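Local coordinates for protein importin subunit beta-1 (Saccharomyces cerevisiae, PDB 5OWU) that carries proteins into the nucleus by pairing with importin alpha, the adaptor that recognises the classical nuclear localization signal of the cargo, at residues 760-765 with 810-815; 727-732 with 776-781. All coordinates share one frame; numbering follows the deposited sequence.

Contact 1 (760-765 with 810-815); sequences GIVAGL and AAMFPD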
loop_
_atom_site.group_PDB
_atom_site.type_symbol
_atom_site.label_atom_id
_atom_site.label_comp_id
_atom_site.label_asym_id
_atom_site.label_seq_id
_atom_site.Cartn_x
_atom_site.Cartn_y
_atom_site.Cartn_z
ATOM N N GLY A 760 14.589 -13.860 19.864
ATOM C CA GLY A 760 14.311 -13.988 21.282
ATOM C C GLY A 760 14.632 -15.373 21.813
ATOM O O GLY A 760 15.133 -15.521 22.928
ATOM N N ILE A 761 14.352 -16.407 21.016
ATOM C CA ILE A 761 14.585 -17.781 21.457
ATOM C C ILE A 761 16.078 -18.052 21.572
ATOM O O ILE A 761 16.552 -18.620 22.561
ATOM C CB ILE A 761 13.897 -18.767 20.495
ATOM C CG1 ILE A 761 12.395 -18.771 20.765
ATOM C CG2 ILE A 761 14.459 -20.172 20.632
ATOM C CD1 ILE A 761 11.570 -19.475 19.695
ATOM N N VAL A 762 16.843 -17.641 20.564
ATOM C CA VAL A 762 18.281 -17.870 20.603
ATOM C C VAL A 762 18.914 -17.086 21.749
ATOM O O VAL A 762 19.833 -17.577 22.415
ATOM C CB VAL A 762 18.899 -17.519 19.238
ATOM C CG1 VAL A 762 20.421 -17.528 19.298
ATOM C CG2 VAL A 762 18.405 -18.516 18.213
ATOM N N ALA A 763 18.425 -15.871 22.016
ATOM C CA ALA A 763 18.915 -15.125 23.174
ATOM C C ALA A 763 18.577 -15.844 24.474
ATOM O O ALA A 763 19.431 -16.004 25.350
ATOM C CB ALA A 763 18.331 -13.713 23.183
ATOM N N GLY A 764 17.328 -16.287 24.620
ATOM C CA GLY A 764 16.914 -16.917 25.862
ATOM C C GLY A 764 17.619 -18.229 26.133
ATOM O O GLY A 764 17.932 -18.541 27.285
ATOM N N LEU A 765 17.896 -19.004 25.087
ATOM C CA LEU A 765 18.533 -20.304 25.226
ATOM C C LEU A 765 20.025 -20.252 24.936
ATOM O O LEU A 765 20.614 -21.276 24.573
ATOM C CB LEU A 765 17.849 -21.315 24.312
ATOM C CG LEU A 765 16.336 -21.429 24.502
ATOM C CD1 LEU A 765 15.773 -22.475 23.547
ATOM C CD2 LEU A 765 15.991 -21.766 25.949
ATOM N N ALA A 810 26.189 -19.706 15.673
ATOM C CA ALA A 810 27.536 -20.255 15.527
ATOM C C ALA A 810 28.264 -20.292 16.868
ATOM O O ALA A 810 28.903 -21.293 17.209
ATOM C CB ALA A 810 28.340 -19.436 14.522
ATOM N N ALA A 811 28.181 -19.209 17.643
ATOM C CA ALA A 811 28.905 -19.144 18.907
ATOM C C ALA A 811 28.373 -20.153 19.915
ATOM O O ALA A 811 29.105 -20.575 20.815
ATOM C CB ALA A 811 28.811 -17.737 19.491
ATOM N N MET A 812 27.099 -20.529 19.803
ATOM C CA MET A 812 26.526 -21.453 20.773
ATOM C C MET A 812 27.032 -22.879 20.594
ATOM O O MET A 812 26.972 -23.672 21.539
ATOM C CB MET A 812 25.007 -21.442 20.670
ATOM C CG MET A 812 24.366 -20.197 21.237
ATOM S SD MET A 812 22.597 -20.203 20.998
ATOM C CE MET A 812 22.146 -21.711 21.851
ATOM N N PHE A 813 27.494 -23.246 19.398
ATOM C CA PHE A 813 27.939 -24.618 19.154
ATOM C C PHE A 813 29.404 -24.634 18.733
ATOM O O PHE A 813 29.710 -24.637 17.528
ATOM C CB PHE A 813 27.074 -25.281 18.080
ATOM C CG PHE A 813 25.615 -25.414 18.454
ATOM C CD1 PHE A 813 24.719 -24.392 18.183
ATOM C CD2 PHE A 813 25.137 -26.572 19.059
ATOM C CE1 PHE A 813 23.381 -24.514 18.513
ATOM C CE2 PHE A 813 23.795 -26.701 19.392
ATOM C CZ PHE A 813 22.919 -25.674 19.120
ATOM N N PRO A 814 30.353 -24.660 19.673
ATOM C CA PRO A 814 31.762 -24.820 19.289
ATOM C C PRO A 814 32.167 -26.259 19.013
ATOM O O PRO A 814 33.317 -26.492 18.631
ATOM C CB PRO A 814 32.505 -24.261 20.506
ATOM C CG PRO A 814 31.620 -24.596 21.652
ATOM C CD PRO A 814 30.199 -24.487 21.133
ATOM N N ASP A 815 31.263 -27.224 19.189
ATOM C CA ASP A 815 31.586 -28.626 18.951
ATOM C C ASP A 815 31.659 -28.980 17.472
ATOM O O ASP A 815 32.023 -30.114 17.150
ATOM C CB ASP A 815 30.548 -29.529 19.633
ATOM C CG ASP A 815 29.123 -29.209 19.214
ATOM O OD1 ASP A 815 28.851 -28.049 18.843
ATOM O OD2 ASP A 815 28.275 -30.126 19.260
#

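Contact 2 (727-732 with 776-781); sequences LCVAAQ and VGTIFQ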
loop_
_atom_site.group_PDB
_atom_site.type_symbol
_atom_site.label_atom_id
_atom_site.label_comp_id
_atom_site.label_asym_id
_atom_site.label_seq_id
_atom_site.Cartn_x
_atom_site.Cartn_y
_atom_site.Cartn_z
ATOM N N LEU A 727 4.912 -23.715 15.231
ATOM C CA LEU A 727 4.224 -22.538 14.719
ATOM C C LEU A 727 5.139 -21.756 13.792
ATOM O O LEU A 727 4.771 -21.436 12.652
ATOM C CB LEU A 727 3.744 -21.667 15.880
ATOM C CG LEU A 727 2.597 -22.242 16.713
ATOM C CD1 LEU A 727 2.320 -21.335 17.903
ATOM C CD2 LEU A 727 1.335 -22.433 15.876
ATOM N N CYS A 728 6.367 -21.496 14.241
ATOM C CA CYS A 728 7.260 -20.686 13.428
ATOM C C CYS A 728 7.475 -21.351 12.078
ATOM O O CYS A 728 7.330 -20.710 11.030
ATOM C CB CYS A 728 8.582 -20.451 14.159
ATOM S SG CYS A 728 8.433 -19.304 15.560
ATOM N N VAL A 729 7.737 -22.661 12.082
ATOM C CA VAL A 729 7.928 -23.362 10.816
ATOM C C VAL A 729 6.700 -23.176 9.941
ATOM O O VAL A 729 6.793 -22.728 8.789
ATOM C CB VAL A 729 8.235 -24.852 11.057
ATOM C CG1 VAL A 729 8.062 -25.676 9.772
ATOM C CG2 VAL A 729 9.648 -25.003 11.549
ATOM N N ALA A 730 5.519 -23.464 10.497
ATOM C CA ALA A 730 4.312 -23.358 9.695
ATOM C C ALA A 730 4.207 -21.963 9.102
ATOM O O ALA A 730 3.844 -21.799 7.930
ATOM C CB ALA A 730 3.082 -23.695 10.539
ATOM N N ALA A 731 4.590 -20.948 9.882
ATOM C CA ALA A 731 4.460 -19.575 9.413
ATOM C C ALA A 731 5.476 -19.262 8.321
ATOM O O ALA A 731 5.150 -18.570 7.349
ATOM C CB ALA A 731 4.619 -18.604 10.579
ATOM N N GLN A 732 6.710 -19.753 8.450
ATOM C CA GLN A 732 7.720 -19.355 7.477
ATOM C C GLN A 732 7.535 -20.060 6.139
ATOM O O GLN A 732 8.015 -19.556 5.118
ATOM C CB GLN A 732 9.127 -19.610 8.024
ATOM C CG GLN A 732 9.596 -21.056 7.997
ATOM C CD GLN A 732 10.885 -21.237 8.767
ATOM O OE1 GLN A 732 11.090 -20.606 9.802
ATOM N NE2 GLN A 732 11.770 -22.090 8.258
ATOM N N VAL A 776 18.214 -25.838 14.397
ATOM C CA VAL A 776 19.172 -24.964 13.722
ATOM C C VAL A 776 18.906 -24.934 12.222
ATOM O O VAL A 776 18.852 -23.862 11.606
ATOM C CB VAL A 776 20.611 -25.407 14.037
ATOM C CG1 VAL A 776 21.620 -24.648 13.190
ATOM C CG2 VAL A 776 20.911 -25.188 15.506
ATOM N N GLY A 777 18.741 -26.109 11.608
ATOM C CA GLY A 777 18.474 -26.145 10.178
ATOM C C GLY A 777 17.222 -25.376 9.803
ATOM O O GLY A 777 17.194 -24.669 8.795
ATOM N N THR A 778 16.163 -25.517 10.604
ATOM C CA THR A 778 14.939 -24.748 10.384
ATOM C C THR A 778 15.220 -23.247 10.395
ATOM O O THR A 778 14.757 -22.495 9.519
ATOM C CB THR A 778 13.918 -25.119 11.465
ATOM O OG1 THR A 778 13.414 -26.434 11.215
ATOM C CG2 THR A 778 12.756 -24.145 11.503
ATOM N N ILE A 779 15.979 -22.790 11.393
ATOM C CA ILE A 779 16.285 -21.367 11.484
ATOM C C ILE A 779 17.077 -20.928 10.263
ATOM O O ILE A 779 16.837 -19.854 9.698
ATOM C CB ILE A 779 17.033 -21.074 12.795
ATOM C CG1 ILE A 779 16.112 -21.379 13.989
ATOM C CG2 ILE A 779 17.505 -19.616 12.846
ATOM C CD1 ILE A 779 16.809 -21.392 15.310
ATOM N N PHE A 780 18.008 -21.772 9.809
ATOM C CA PHE A 780 18.802 -21.416 8.641
ATOM C C PHE A 780 17.951 -21.367 7.380
ATOM O O PHE A 780 18.202 -20.528 6.508
ATOM C CB PHE A 780 19.970 -22.387 8.485
ATOM C CG PHE A 780 21.247 -21.864 9.058
ATOM C CD1 PHE A 780 22.106 -21.117 8.276
ATOM C CD2 PHE A 780 21.578 -22.091 10.387
ATOM C CE1 PHE A 780 23.282 -20.621 8.799
ATOM C CE2 PHE A 780 22.750 -21.599 10.914
ATOM C CZ PHE A 780 23.602 -20.856 10.117
ATOM N N GLN A 781 16.933 -22.227 7.269
ATOM C CA GLN A 781 15.995 -22.110 6.156
ATOM C C GLN A 781 15.314 -20.748 6.175
ATOM O O GLN A 781 15.203 -20.073 5.138
ATOM C CB GLN A 781 14.951 -23.225 6.218
ATOM C CG GLN A 781 15.505 -24.629 6.013
ATOM C CD GLN A 781 14.475 -25.711 6.311
ATOM O OE1 GLN A 781 13.267 -25.456 6.304
ATOM N NE2 GLN A 781 14.951 -26.922 6.589
#

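Contact 1 (760-765 with 810-815)
Two neighbouring HEAT repeats, 17 and 18, meet here through the C-terminal ends of helices 741-764 and 796-812, where M812 reaches across to V762 and L765. Every contact across the two segments runs through the methionine. Its CB points toward the other helix end, and with CG anti to its own carbonyl carbon and CG-SD carried straight on (chi2 177°), the side chain bridges helix ends whose nearest CA atoms, those of V762 and M812, are 9.0 Å apart. At the sulfur the chain bends, chi3 58°, which turns the methyl toward the backbone just after the helix. SD lies 3.8 Å from V762 CG1, the valine branch beside its carbonyl carbon, and the two side chains pass each other at a slant. Beyond the bend, M812 CE comes to 3.2 Å from L765 O, a close approach of a methyl to a carbonyl oxygen. L765 takes part through this backbone oxygen, at the point where the chain leaves helical geometry, while its side chain turns to I718 and L721 of helix 718-732. All three residues are buried, and L772 of the short helix 769-772 touches both V762 and M812. Buried side-chain packing between helices of adjacent repeats is characteristic of a HEAT solenoid.

Contact 2 (727-732 with 776-781)
Q732 and V729, one helical turn apart, both meet T778 on the facing helix. The polar link is a hydrogen bond from Q732 NE2 to T778 O, 3.3 Å long and nearly straight, with an N-H...O angle of 172°. The oxygen lies almost in the plane of the glutamine amide, but the donor stands out of the plane of the threonine carbonyl. One turn back, V729 CG2 presses on T778 CG2 at 3.2 Å, closer than two methyls normally come, and the two side chains cross at about a right angle. Q781 adds its CB, 3.9 Å from Q732 NE2, so the amide nitrogen also rests against the next turn of that helix.

Several features put the glutamine amide in place. CG of Q732 is placed over the backbone, flanked by N and C (chi1 77°), and the chain runs extended from there toward T778. The other end of the amide, OE1, is hydrogen-bonded to Y758 OH, so the buried group is gripped at both ends and its rotation is fixed. With an alanine here, both hydrogen bonds of the amide would go, and T778 O and Y758 OH would probably lose their partner in this glutamine, with a gap opened beside T778.

Helices 718-732 and 776-788 run roughly parallel here, their local axes 29° apart and 10.8 Å at closest approach. Y758, on the intervening helix 741-764, also touches C728 and T778, which places that helix against both sides of the contact.

Both contacts join HEAT 17 to HEAT 18, with their centres about 16 Å apart. Contact 2 pairs the first helix of HEAT 17 with helix 776-788, whereas contact 1 pairs the following helix, 741-764, with the end of 796-812. Every touching residue of contact 1 is buried; there a thioether lies against a valine methyl and a methyl against a backbone carbonyl oxygen, with no hydrogen bond between the segments. Contact 2 is only partly buried: it adds an amide-to-backbone hydrogen bond to its methyl packing, and Q781 lies at the exposed edge. The two also meet directly, F813 CE1 packing 3.9 Å from V776 CG2, so V776 in HEAT 18 packs against F813, just past the end of that repeat.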